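Local coordinates for serine protease inhibitor 2 (PDB 3PZF), which inhibits the clip-domain serine proteases CLIPB4, CLIPB9 and CLIPB10 and so restrains phenoloxidase activation and melanization in mosquito hemolymph, at residues N23-M28 against S47-L52; F112-F117 against A134-V139; N160-E165 against K289-E294; G241-M246 against D380-T385; N255-V260 against P373-I378. All coordinates share one frame; numbering follows the deposited sequence. Where two conformers were deposited one is given.

Interaction 1 of 5, residues N23-M28 against S47-L52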
# COMPACT_ATOMS: atom_id res chain seq x y z
N ASN A 23 -6.73 -5.22 9.96
CA ASN A 23 -5.71 -4.25 9.59
C ASN A 23 -4.74 -3.97 10.72
O ASN A 23 -4.02 -2.97 10.69
CB ASN A 23 -6.36 -2.94 9.10
CG ASN A 23 -7.25 -2.30 10.16
OD1 ASN A 23 -7.49 -2.89 11.23
ND2 ASN A 23 -7.77 -1.11 9.86
N GLU A 24 -4.67 -4.88 11.69
CA GLU A 24 -3.76 -4.70 12.82
C GLU A 24 -2.31 -4.55 12.35
O GLU A 24 -1.62 -3.60 12.72
CB GLU A 24 -3.86 -5.89 13.79
CG GLU A 24 -5.22 -6.03 14.50
CD GLU A 24 -6.30 -6.72 13.66
OE1 GLU A 24 -5.98 -7.35 12.62
OE2 GLU A 24 -7.48 -6.62 14.06
N PHE A 25 -1.85 -5.50 11.56
CA PHE A 25 -0.49 -5.45 11.03
C PHE A 25 -0.34 -4.22 10.12
O PHE A 25 0.64 -3.49 10.22
CB PHE A 25 -0.13 -6.70 10.23
CG PHE A 25 1.18 -6.55 9.51
CD1 PHE A 25 2.37 -6.75 10.18
CD2 PHE A 25 1.22 -6.09 8.21
CE1 PHE A 25 3.59 -6.57 9.53
CE2 PHE A 25 2.42 -5.89 7.55
CZ PHE A 25 3.61 -6.13 8.22
N ASP A 26 -1.32 -4.00 9.25
CA ASP A 26 -1.26 -2.87 8.30
C ASP A 26 -0.97 -1.56 9.01
O ASP A 26 -0.03 -0.83 8.65
CB ASP A 26 -2.58 -2.74 7.53
CG ASP A 26 -2.99 -4.04 6.85
OD1 ASP A 26 -3.20 -5.03 7.57
OD2 ASP A 26 -3.13 -4.06 5.61
N LEU A 27 -1.79 -1.25 10.03
CA LEU A 27 -1.65 -0.00 10.76
C LEU A 27 -0.32 0.09 11.51
O LEU A 27 0.30 1.13 11.51
CB LEU A 27 -2.83 0.19 11.71
CG LEU A 27 -4.17 0.32 10.97
CD1 LEU A 27 -5.36 0.45 11.91
CD2 LEU A 27 -4.10 1.53 10.04
N MET A 28 0.10 -1.01 12.14
CA MET A 28 1.41 -1.05 12.79
C MET A 28 2.55 -0.73 11.81
O MET A 28 3.43 0.08 12.09
CB MET A 28 1.63 -2.43 13.45
CG MET A 28 2.99 -2.61 14.11
SD MET A 28 3.26 -4.31 14.74
CE MET A 28 3.06 -5.29 13.26
N SER A 47 -0.21 -5.55 0.34
CA SER A 47 0.80 -6.25 -0.47
C SER A 47 1.95 -6.72 0.40
O SER A 47 2.54 -7.75 0.13
CB SER A 47 1.33 -5.33 -1.59
OG SER A 47 0.30 -5.11 -2.54
N VAL A 48 2.28 -5.97 1.44
CA VAL A 48 3.32 -6.42 2.35
C VAL A 48 2.91 -7.74 2.98
O VAL A 48 3.73 -8.64 3.15
CB VAL A 48 3.66 -5.39 3.44
CG1 VAL A 48 4.72 -5.93 4.40
CG2 VAL A 48 4.18 -4.10 2.80
N LYS A 49 1.63 -7.87 3.34
CA LYS A 49 1.20 -9.13 3.95
C LYS A 49 1.29 -10.28 2.96
O LYS A 49 1.64 -11.40 3.33
CB LYS A 49 -0.21 -8.99 4.53
CG LYS A 49 -0.26 -7.87 5.58
CD LYS A 49 -1.54 -8.01 6.46
CE LYS A 49 -2.82 -7.68 5.70
NZ LYS A 49 -4.01 -7.59 6.68
N ILE A 50 1.00 -10.01 1.69
CA ILE A 50 1.20 -11.03 0.65
C ILE A 50 2.69 -11.50 0.61
O ILE A 50 2.96 -12.71 0.49
CB ILE A 50 0.81 -10.50 -0.77
CG1 ILE A 50 -0.69 -10.21 -0.86
CG2 ILE A 50 1.19 -11.52 -1.84
CD1 ILE A 50 -1.56 -11.38 -0.53
N LEU A 51 3.62 -10.56 0.68
CA LEU A 51 5.06 -10.89 0.64
C LEU A 51 5.43 -11.78 1.82
O LEU A 51 6.16 -12.77 1.69
CB LEU A 51 5.93 -9.62 0.72
CG LEU A 51 5.67 -8.62 -0.39
CD1 LEU A 51 6.67 -7.43 -0.33
CD2 LEU A 51 5.78 -9.36 -1.71
N LEU A 52 4.95 -11.39 2.98
CA LEU A 52 5.20 -12.15 4.20
C LEU A 52 4.59 -13.53 4.13
O LEU A 52 5.19 -14.49 4.59
CB LEU A 52 4.68 -11.41 5.42
CG LEU A 52 5.39 -10.07 5.71
CD1 LEU A 52 4.68 -9.35 6.86
CD2 LEU A 52 6.85 -10.33 6.03
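V48, K49 and L52 of helix 45-58 all touch the ring of F25 on helix 24-35. The two segments run at 111° to each other and are 10.5 Å apart at their axes, so side chains bridge the interval. V48 comes first: its CG1 meets the ring at the edge, 3.9 Å from F25 CE2. K49 follows with two contacts. Its aliphatic chain slides past F25 in the opposite direction, with K49 CG 3.5 Å from F25 CD2. The chain bends at chi3 (-70°), which brings CE beside the D26 carboxylate. K49 NZ then forms a salt bridge with D26 OD1 at 2.8 Å, on the syn side of the carboxylate. Further on, L52 reaches F25 tip to tip, with L52 CD1 3.7 Å from F25 CZ. I305 touches both of these residues from outside. All five touching residues are buried in the packing of helix 24-35 on helix 45-58. One lysine thus serves two chemistries: its methylenes extend the apolar cluster, while its ammonium and D26 should offset each other's charge.

Interaction 2 of 5, residues F112-F117 against A134-V139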
# COMPACT_ATOMS: atom_id res chain seq x y z
N PHE A 112 9.91 -13.03 -7.02
CA PHE A 112 11.21 -13.37 -6.47
C PHE A 112 12.21 -13.44 -7.63
O PHE A 112 11.99 -14.17 -8.58
CB PHE A 112 11.23 -14.75 -5.83
CG PHE A 112 10.42 -14.88 -4.57
CD1 PHE A 112 11.03 -14.83 -3.33
CD2 PHE A 112 9.06 -15.17 -4.64
CE1 PHE A 112 10.28 -15.00 -2.16
CE2 PHE A 112 8.32 -15.38 -3.48
CZ PHE A 112 8.94 -15.30 -2.25
N PHE A 113 13.30 -12.68 -7.54
CA PHE A 113 14.39 -12.77 -8.52
C PHE A 113 15.52 -13.59 -7.87
O PHE A 113 16.14 -13.15 -6.90
CB PHE A 113 14.86 -11.36 -8.91
CG PHE A 113 13.81 -10.57 -9.68
CD1 PHE A 113 13.64 -10.78 -11.03
CD2 PHE A 113 12.98 -9.65 -9.03
CE1 PHE A 113 12.70 -10.08 -11.75
CE2 PHE A 113 12.03 -8.94 -9.75
CZ PHE A 113 11.88 -9.16 -11.10
N VAL A 114 15.77 -14.78 -8.42
CA VAL A 114 16.53 -15.79 -7.72
C VAL A 114 17.81 -16.01 -8.50
O VAL A 114 17.76 -16.07 -9.72
CB VAL A 114 15.73 -17.12 -7.65
CG1 VAL A 114 16.49 -18.17 -6.92
CG2 VAL A 114 14.36 -16.87 -6.93
N ASP A 115 18.94 -16.10 -7.79
CA ASP A 115 20.26 -16.29 -8.43
C ASP A 115 20.32 -17.60 -9.21
O ASP A 115 19.58 -18.54 -8.92
CB ASP A 115 21.38 -16.25 -7.37
CG ASP A 115 22.74 -15.84 -7.95
OD1 ASP A 115 22.82 -15.46 -9.14
OD2 ASP A 115 23.75 -15.89 -7.22
N ASP A 116 21.23 -17.65 -10.20
CA ASP A 116 21.34 -18.75 -11.16
C ASP A 116 21.36 -20.12 -10.52
O ASP A 116 20.78 -21.06 -11.03
CB ASP A 116 22.66 -18.67 -11.95
CG ASP A 116 22.68 -17.56 -12.98
OD1 ASP A 116 21.63 -17.29 -13.60
OD2 ASP A 116 23.77 -16.97 -13.17
N PHE A 117 22.10 -20.22 -9.42
CA PHE A 117 22.47 -21.52 -8.88
C PHE A 117 21.34 -22.11 -8.05
O PHE A 117 21.38 -23.28 -7.67
CB PHE A 117 23.74 -21.40 -8.03
CG PHE A 117 23.51 -20.74 -6.70
CD1 PHE A 117 23.16 -21.49 -5.60
CD2 PHE A 117 23.62 -19.37 -6.57
CE1 PHE A 117 22.93 -20.88 -4.37
CE2 PHE A 117 23.40 -18.75 -5.35
CZ PHE A 117 23.05 -19.50 -4.25
N ALA A 134 1.87 -14.26 -7.69
CA ALA A 134 3.30 -13.96 -7.65
C ALA A 134 4.09 -14.94 -8.52
O ALA A 134 3.63 -16.07 -8.77
CB ALA A 134 3.79 -14.06 -6.21
N MET A 135 5.28 -14.54 -8.96
CA MET A 135 6.09 -15.40 -9.81
C MET A 135 7.54 -15.40 -9.33
O MET A 135 7.91 -14.63 -8.44
CB MET A 135 6.01 -14.94 -11.26
CG MET A 135 4.63 -15.14 -11.86
SD MET A 135 4.55 -14.84 -13.64
CE MET A 135 3.61 -13.30 -13.68
N LEU A 136 8.33 -16.32 -9.89
CA LEU A 136 9.76 -16.40 -9.64
C LEU A 136 10.49 -16.46 -10.97
O LEU A 136 10.10 -17.19 -11.87
CB LEU A 136 10.09 -17.64 -8.81
CG LEU A 136 9.32 -17.71 -7.48
CD1 LEU A 136 8.05 -18.56 -7.60
CD2 LEU A 136 10.21 -18.24 -6.37
N GLU A 137 11.58 -15.71 -11.04
CA GLU A 137 12.41 -15.63 -12.25
C GLU A 137 13.88 -15.79 -11.89
O GLU A 137 14.31 -15.30 -10.86
CB GLU A 137 12.16 -14.26 -12.86
CG GLU A 137 12.76 -14.03 -14.23
CD GLU A 137 12.31 -12.69 -14.79
OE1 GLU A 137 13.13 -12.02 -15.45
OE2 GLU A 137 11.14 -12.30 -14.55
N LYS A 138 14.65 -16.44 -12.76
CA LYS A 138 16.09 -16.63 -12.53
C LYS A 138 16.87 -15.46 -13.12
O LYS A 138 16.60 -15.01 -14.22
CB LYS A 138 16.58 -17.93 -13.18
CG LYS A 138 15.74 -19.17 -12.87
CD LYS A 138 15.58 -19.41 -11.37
CE LYS A 138 16.91 -19.66 -10.68
NZ LYS A 138 17.64 -20.83 -11.24
N VAL A 139 17.84 -14.97 -12.36
CA VAL A 139 18.74 -13.94 -12.83
C VAL A 139 20.14 -14.31 -12.37
O VAL A 139 20.31 -15.26 -11.62
CB VAL A 139 18.39 -12.57 -12.23
CG1 VAL A 139 16.98 -12.16 -12.64
CG2 VAL A 139 18.52 -12.61 -10.71
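F112 and L136 lie side by side in a parallel strand pair. The pair belongs to a beta-alpha-beta unit, in which helix 122-132 connects strand 105-115 to strand 134-139 at one side of serpin sheet A. Four backbone bonds of nearly equal length join the strands. F112 N gives to M135 O, and F112 O receives E137 N at 2.9 Å. V114 N gives to E137 O, and V114 O receives V139 N. F112 and V114 therefore use both their N-H and carbonyl groups on this neighbour. F113 turns the other way, with backbone bonding to T178 of strand 177-188. F112, V114, L136 and K138 share one face of the sheet. There F112 CB packs 3.7 Å from L136 CD2. F113, E137 and V139 share the other face. On it F113 CD1 lies 4.0 Å from V139 CG1, and W154 meets the F113 ring edge-to-face. Two polar ends are settled mainly outside the pair: D115 OD1 accepts from Y141 N, and K138 NZ gives to I118 O. K138 is bent at chi2, chi3 and chi4 and curls toward the end of strand 105-115. K138 NZ also bonds D116 O at 3.2 Å, approaching from above the carbonyl plane, 53° out of it.

Interaction 3 of 5, residues N160-E165 against K289-E294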
# COMPACT_ATOMS: atom_id res chain seq x y z
N ASN A 160 2.44 -0.52 -16.21
CA ASN A 160 2.09 0.25 -17.41
C ASN A 160 2.97 1.49 -17.54
O ASN A 160 2.53 2.54 -18.02
CB ASN A 160 0.61 0.65 -17.36
CG ASN A 160 0.10 1.17 -18.70
OD1 ASN A 160 0.43 0.63 -19.76
ND2 ASN A 160 -0.70 2.24 -18.65
N GLY A 161 4.22 1.36 -17.10
CA GLY A 161 5.18 2.45 -17.16
C GLY A 161 5.03 3.53 -16.09
O GLY A 161 5.77 4.53 -16.10
N ARG A 162 4.09 3.34 -15.16
CA ARG A 162 3.86 4.33 -14.11
C ARG A 162 5.10 4.39 -13.24
O ARG A 162 5.48 5.46 -12.77
CB ARG A 162 2.64 3.96 -13.26
CG ARG A 162 2.34 4.93 -12.10
CD ARG A 162 2.14 6.38 -12.55
NE ARG A 162 1.91 7.25 -11.40
CZ ARG A 162 2.87 7.72 -10.61
NH1 ARG A 162 4.15 7.43 -10.87
NH2 ARG A 162 2.57 8.51 -9.58
N LEU A 163 5.72 3.23 -13.05
CA LEU A 163 6.98 3.11 -12.32
C LEU A 163 7.99 2.48 -13.28
O LEU A 163 7.66 1.55 -14.00
CB LEU A 163 6.83 2.18 -11.10
CG LEU A 163 5.71 2.47 -10.09
CD1 LEU A 163 5.69 1.40 -9.00
CD2 LEU A 163 5.85 3.88 -9.50
N ARG A 164 9.23 2.98 -13.24
CA ARG A 164 10.24 2.64 -14.23
C ARG A 164 11.44 1.93 -13.64
O ARG A 164 12.20 1.30 -14.36
CB ARG A 164 10.74 3.92 -14.91
CG ARG A 164 9.69 4.74 -15.63
CD ARG A 164 9.26 4.06 -16.93
NE ARG A 164 8.31 4.88 -17.67
CZ ARG A 164 8.15 4.84 -18.99
NH1 ARG A 164 8.89 4.02 -19.73
NH2 ARG A 164 7.25 5.62 -19.57
N GLU A 165 11.65 2.04 -12.33
CA GLU A 165 12.80 1.40 -11.72
C GLU A 165 12.62 1.31 -10.23
O GLU A 165 11.88 2.09 -9.62
CB GLU A 165 14.09 2.16 -12.01
CG GLU A 165 14.20 3.48 -11.27
CD GLU A 165 13.38 4.58 -11.92
OE1 GLU A 165 12.78 5.42 -11.20
OE2 GLU A 165 13.35 4.62 -13.17
N LYS A 289 1.20 14.02 -7.24
CA LYS A 289 1.67 12.89 -8.01
C LYS A 289 3.08 12.56 -7.53
O LYS A 289 4.00 13.38 -7.64
CB LYS A 289 1.71 13.26 -9.49
CG LYS A 289 2.32 12.18 -10.39
CD LYS A 289 2.26 12.57 -11.84
CE LYS A 289 2.65 11.40 -12.74
NZ LYS A 289 2.55 11.75 -14.19
N PHE A 290 3.28 11.35 -7.00
CA PHE A 290 4.60 10.98 -6.51
C PHE A 290 4.72 9.47 -6.40
O PHE A 290 3.75 8.73 -6.55
CB PHE A 290 4.90 11.63 -5.14
CG PHE A 290 4.10 11.04 -3.97
CD1 PHE A 290 4.63 10.07 -3.12
CD2 PHE A 290 2.82 11.52 -3.69
CE1 PHE A 290 3.89 9.56 -2.04
CE2 PHE A 290 2.07 11.01 -2.63
CZ PHE A 290 2.60 10.04 -1.79
N ASP A 291 5.93 9.01 -6.14
CA ASP A 291 6.12 7.61 -5.86
C ASP A 291 7.04 7.45 -4.66
O ASP A 291 7.68 8.40 -4.19
CB ASP A 291 6.61 6.86 -7.09
CG ASP A 291 7.80 7.48 -7.70
OD1 ASP A 291 8.85 7.52 -7.03
OD2 ASP A 291 7.68 7.89 -8.86
N PHE A 292 7.11 6.24 -4.15
CA PHE A 292 7.80 6.01 -2.90
C PHE A 292 8.28 4.57 -2.96
O PHE A 292 7.50 3.67 -3.27
CB PHE A 292 6.88 6.20 -1.68
CG PHE A 292 7.59 6.03 -0.37
CD1 PHE A 292 8.39 7.05 0.13
CD2 PHE A 292 7.53 4.82 0.33
CE1 PHE A 292 9.09 6.89 1.33
CE2 PHE A 292 8.23 4.66 1.53
CZ PHE A 292 9.00 5.70 2.02
N SER A 293 9.57 4.39 -2.75
CA SER A 293 10.21 3.08 -2.82
C SER A 293 10.95 2.85 -1.52
O SER A 293 11.50 3.79 -0.95
CB SER A 293 11.19 3.06 -3.99
OG SER A 293 11.62 1.74 -4.27
N GLU A 294 10.99 1.62 -1.04
CA GLU A 294 11.72 1.34 0.19
C GLU A 294 12.15 -0.12 0.26
O GLU A 294 11.45 -1.01 -0.22
CB GLU A 294 10.88 1.67 1.43
CG GLU A 294 11.65 1.49 2.74
CD GLU A 294 10.99 2.15 3.93
OE1 GLU A 294 9.74 2.16 3.98
OE2 GLU A 294 11.71 2.66 4.81
O HOH W 1 5.58 9.74 -9.43
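The loop that follows helix 144-158 lies here against the sheet A part of strand 277-295, where R162 and L163 meet K289, F290 and D291. R162 NH2 makes a weak bond to F290 O at 3.3 Å. The extended K289 runs past R162 in the opposite direction and puts its CE over the centre of one guanidinium face, 4.2 Å above the plane. D291 stands at the edge of that group. D291 OD2 is 4.1 Å from R162 NH1, too far for a salt bridge, and a water joins them: it accepts from R162 NH1 at 3.1 Å and donates to D291 OD2 at 2.9 Å. L163 adds an apolar touch, L163 CD2 to D291 CB at 3.9 Å. The R162 chain bends at chi2 (57°), and its NE forms a salt bridge with E347, which lies outside both segments. E347 is part of the hinge required for binding to the peptidase. The arrangement thus belongs to the serpin hinge region, where strand 345-346 pairs with strand 177-188.

Interaction 4 of 5, residues G241-M246 against D380-T385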
# COMPACT_ATOMS: atom_id res chain seq x y z
N GLY A 241 -17.03 1.90 -9.77
CA GLY A 241 -16.80 0.47 -9.75
C GLY A 241 -17.44 -0.25 -8.57
O GLY A 241 -17.41 -1.48 -8.50
N ASN A 242 -18.01 0.53 -7.65
CA ASN A 242 -18.62 0.01 -6.42
C ASN A 242 -17.70 -0.88 -5.63
O ASN A 242 -18.13 -1.90 -5.07
CB ASN A 242 -19.91 -0.76 -6.73
CG ASN A 242 -21.01 0.13 -7.24
OD1 ASN A 242 -21.62 -0.15 -8.27
ND2 ASN A 242 -21.27 1.23 -6.52
N LYS A 243 -16.43 -0.52 -5.58
CA LYS A 243 -15.48 -1.34 -4.84
C LYS A 243 -14.47 -0.55 -4.03
O LYS A 243 -14.21 -0.90 -2.87
CB LYS A 243 -14.72 -2.28 -5.77
CG LYS A 243 -13.64 -3.04 -5.04
CD LYS A 243 -13.44 -4.42 -5.62
CE LYS A 243 -14.66 -5.29 -5.41
NZ LYS A 243 -14.55 -6.49 -6.27
N LEU A 244 -13.89 0.48 -4.63
CA LEU A 244 -12.78 1.18 -4.02
C LEU A 244 -13.18 2.59 -3.59
O LEU A 244 -14.03 3.23 -4.22
CB LEU A 244 -11.61 1.32 -5.01
CG LEU A 244 -11.04 -0.01 -5.52
CD1 LEU A 244 -9.94 0.31 -6.50
CD2 LEU A 244 -10.51 -0.83 -4.35
N ALA A 245 -12.55 3.07 -2.52
CA ALA A 245 -12.71 4.49 -2.12
C ALA A 245 -11.42 5.00 -1.50
O ALA A 245 -10.66 4.21 -0.99
CB ALA A 245 -13.87 4.60 -1.11
N MET A 246 -11.14 6.30 -1.60
CA MET A 246 -10.00 6.86 -0.89
C MET A 246 -10.49 7.58 0.34
O MET A 246 -11.40 8.41 0.26
CB MET A 246 -9.18 7.84 -1.76
CG MET A 246 -7.97 8.42 -1.00
SD MET A 246 -6.82 9.40 -2.05
CE MET A 246 -5.86 8.15 -2.89
N ASP A 380 -10.54 -1.57 -0.40
CA ASP A 380 -11.57 -2.41 -1.01
C ASP A 380 -12.74 -2.44 -0.02
O ASP A 380 -12.62 -3.01 1.05
CB ASP A 380 -10.99 -3.82 -1.26
CG ASP A 380 -12.01 -4.78 -1.87
OD1 ASP A 380 -13.23 -4.57 -1.72
OD2 ASP A 380 -11.57 -5.76 -2.53
N GLU A 381 -13.83 -1.77 -0.34
CA GLU A 381 -14.90 -1.57 0.63
C GLU A 381 -15.78 -2.81 0.77
O GLU A 381 -16.68 -2.82 1.58
CB GLU A 381 -15.76 -0.39 0.25
CG GLU A 381 -14.94 0.90 0.17
CD GLU A 381 -15.83 2.10 0.15
OE1 GLU A 381 -15.86 2.81 1.17
OE2 GLU A 381 -16.52 2.28 -0.88
N THR A 382 -15.53 -3.83 -0.05
CA THR A 382 -16.30 -5.08 0.08
C THR A 382 -15.66 -6.01 1.10
O THR A 382 -16.35 -6.85 1.71
CB THR A 382 -16.49 -5.85 -1.24
OG1 THR A 382 -15.25 -6.41 -1.68
CG2 THR A 382 -17.09 -4.96 -2.33
N LEU A 383 -14.36 -5.86 1.32
CA LEU A 383 -13.62 -6.77 2.17
C LEU A 383 -12.76 -6.12 3.24
O LEU A 383 -12.22 -6.84 4.10
CB LEU A 383 -12.75 -7.68 1.31
CG LEU A 383 -13.55 -8.65 0.42
CD1 LEU A 383 -12.66 -9.30 -0.62
CD2 LEU A 383 -14.24 -9.69 1.27
N GLY A 384 -12.58 -4.80 3.16
CA GLY A 384 -11.81 -4.07 4.15
C GLY A 384 -10.32 -3.90 3.83
O GLY A 384 -9.59 -3.33 4.62
N THR A 385 -9.89 -4.39 2.68
CA THR A 385 -8.48 -4.47 2.35
C THR A 385 -7.84 -3.09 2.24
O THR A 385 -8.37 -2.23 1.53
CB THR A 385 -8.32 -5.19 0.99
OG1 THR A 385 -9.22 -6.31 0.94
CG2 THR A 385 -6.85 -5.68 0.79
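E381 N donates to K243 O in a short, straight bond of 2.7 Å, with an N-H...O angle of 173°. Beside it, L244 and D380 form an antiparallel non-hydrogen-bonded pair, and L244 CD2 packs 3.8 Å from D380 CA. The K243 chain crosses the D380 carboxylate, with K243 CG 3.7 Å from D380 OD1, and continues until its CE reaches T382 CG2. On the other side of the backbone bond, A245 CB sits 3.4 Å from E381 CD, close to both carboxylate oxygens. A second layer fixes these groups. D380 OD1 accepts from T382 N at 2.9 Å, an Asx turn, and also from T382 OG1 at 2.7 Å on its syn side. Beyond the segments, S96 takes D380 OD2 through its hydroxyl and K243 NZ through its carbonyl, while E381 OE2 forms a salt bridge with R236. The turn closes where G384 and T385 both face D380. This is a G1 beta bulge, in the hairpin linking strands 374-380 and 386-392 of serpin sheet B.

Interaction 5 of 5, residues N255-V260 against P373-I378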
# COMPACT_ATOMS: atom_id res chain seq x y z
N ASN A 255 -3.52 19.74 16.02
CA ASN A 255 -2.82 18.46 16.09
C ASN A 255 -1.97 18.23 14.86
O ASN A 255 -2.23 18.82 13.82
CB ASN A 255 -3.82 17.30 16.16
CG ASN A 255 -4.72 17.38 17.37
OD1 ASN A 255 -4.27 17.66 18.47
ND2 ASN A 255 -6.00 17.13 17.17
N THR A 256 -0.99 17.35 14.98
CA THR A 256 -0.13 17.01 13.86
C THR A 256 -0.49 15.64 13.36
O THR A 256 -1.22 14.90 14.03
CB THR A 256 1.36 16.94 14.28
OG1 THR A 256 1.50 15.92 15.27
CG2 THR A 256 1.84 18.27 14.83
N VAL A 257 0.02 15.28 12.19
CA VAL A 257 -0.15 13.92 11.67
C VAL A 257 0.40 12.89 12.65
O VAL A 257 -0.21 11.84 12.87
CB VAL A 257 0.56 13.77 10.30
CG1 VAL A 257 0.85 12.29 9.97
CG2 VAL A 257 -0.27 14.43 9.22
N ASN A 258 1.55 13.19 13.26
CA ASN A 258 2.13 12.26 14.22
C ASN A 258 1.21 12.02 15.43
O ASN A 258 1.03 10.89 15.87
CB ASN A 258 3.53 12.74 14.66
CG ASN A 258 4.66 12.22 13.74
OD1 ASN A 258 5.66 12.91 13.52
ND2 ASN A 258 4.49 11.01 13.21
N GLN A 259 0.59 13.08 15.95
CA GLN A 259 -0.33 12.92 17.07
C GLN A 259 -1.55 12.09 16.67
O GLN A 259 -1.97 11.22 17.42
CB GLN A 259 -0.76 14.30 17.63
CG GLN A 259 0.45 15.11 18.17
CD GLN A 259 0.11 16.54 18.61
OE1 GLN A 259 -0.69 17.22 17.96
NE2 GLN A 259 0.71 16.99 19.70
N VAL A 260 -2.11 12.36 15.50
CA VAL A 260 -3.26 11.60 15.03
C VAL A 260 -2.85 10.12 14.81
O VAL A 260 -3.56 9.19 15.20
CB VAL A 260 -3.85 12.24 13.75
CG1 VAL A 260 -4.93 11.34 13.15
CG2 VAL A 260 -4.39 13.65 14.04
N PRO A 373 -0.71 18.88 6.37
CA PRO A 373 -0.44 17.46 6.09
C PRO A 373 -1.59 16.53 6.52
O PRO A 373 -2.34 16.82 7.46
CB PRO A 373 0.81 17.16 6.93
CG PRO A 373 1.58 18.47 6.89
CD PRO A 373 0.42 19.53 7.05
N PHE A 374 -1.74 15.43 5.79
CA PHE A 374 -2.84 14.51 6.08
C PHE A 374 -2.46 13.11 5.68
O PHE A 374 -1.47 12.91 4.98
CB PHE A 374 -4.11 14.96 5.34
CG PHE A 374 -3.95 15.08 3.83
CD1 PHE A 374 -3.61 16.31 3.25
CD2 PHE A 374 -4.18 13.99 3.00
CE1 PHE A 374 -3.50 16.44 1.89
CE2 PHE A 374 -4.07 14.11 1.62
CZ PHE A 374 -3.71 15.36 1.06
N ILE A 375 -3.27 12.15 6.15
CA ILE A 375 -3.10 10.72 5.86
C ILE A 375 -4.16 10.35 4.86
O ILE A 375 -5.25 10.90 4.89
CB ILE A 375 -3.31 9.94 7.16
CG1 ILE A 375 -2.22 10.37 8.17
CG2 ILE A 375 -3.33 8.37 6.90
CD1 ILE A 375 -2.59 10.16 9.66
N PHE A 376 -3.86 9.42 3.95
CA PHE A 376 -4.89 8.89 3.08
C PHE A 376 -4.70 7.38 2.93
O PHE A 376 -3.61 6.84 3.22
CB PHE A 376 -4.85 9.55 1.70
CG PHE A 376 -3.58 9.30 0.94
CD1 PHE A 376 -2.49 10.19 1.02
CD2 PHE A 376 -3.46 8.19 0.10
CE1 PHE A 376 -1.30 9.94 0.33
CE2 PHE A 376 -2.27 7.95 -0.61
CZ PHE A 376 -1.20 8.83 -0.49
N PHE A 377 -5.76 6.69 2.53
CA PHE A 377 -5.67 5.27 2.20
C PHE A 377 -6.75 4.89 1.19
O PHE A 377 -7.76 5.59 1.07
CB PHE A 377 -5.66 4.34 3.45
CG PHE A 377 -6.90 4.39 4.30
CD1 PHE A 377 -7.02 5.30 5.34
CD2 PHE A 377 -7.92 3.45 4.12
CE1 PHE A 377 -8.16 5.30 6.16
CE2 PHE A 377 -9.07 3.47 4.94
CZ PHE A 377 -9.17 4.40 5.95
N ILE A 378 -6.48 3.85 0.41
CA ILE A 378 -7.48 3.35 -0.52
C ILE A 378 -7.86 1.97 -0.04
O ILE A 378 -6.98 1.15 0.22
CB ILE A 378 -6.91 3.26 -1.93
CG1 ILE A 378 -6.58 4.69 -2.43
CG2 ILE A 378 -7.96 2.61 -2.88
CD1 ILE A 378 -5.95 4.69 -3.79
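V257, in the first turn of helix 257-263, sits over the start of strand 374-380, with V257 CA nearest to F374 CA at 6.2 Å. No hydrogen bond crosses the contact. V257 carries most of it, because its two methyls reach different residues. V257 CG2 lies 3.6 Å from P373 O and 3.7 Å from P373 CB. V257 CG1, anti to the backbone N (chi1 160°), meets I375 instead, 4.0 Å from I375 CG1. The V257 and I375 side chains pass each other at a slant. One helical turn on, V260 CG1 approaches the far end of the same isoleucine, 4.4 Å from I375 CD1. The helix start is secured within its own segment. T256 is the N-cap: Q259 N donates to T256 OG1 at 3.1 Å, and T256 N donates to Q259 OE1 at 3.0 Å, a capping box. All five residues at the interface are buried. The strand lies between strands 244-251 and 386-392, with I375 bonded by its backbone to I249 and F374 to I392. V260 also touches I249 and P251, so the helix spans two neighbouring strands. F374 points away from the helix and packs on F288 and P286 of strand 277-295.

Interactions 1 and 5 are buried, interactions 2 and 4 partly so, and interaction 3 is at the surface. Interaction 5 has no hydrogen bond or charge across its segments, whereas interaction 1 adds a salt bridge to its packing. Interaction 2 relies on regular parallel backbone bonding. Interaction 4 has one backbone bond between its segments and side chains fixed by outside partners, and interaction 3 uses a weak bond and a water. Interactions 4 and 5 lie on neighbouring strands 244-251 and 374-380 and touch, with M246 CG 3.5 Å from F377 O. Interactions 3 and 5 meet at F290 and F376. Interaction 2 lies far from interaction 5, with centres about 38 Å apart on opposite sides of the chain's centre.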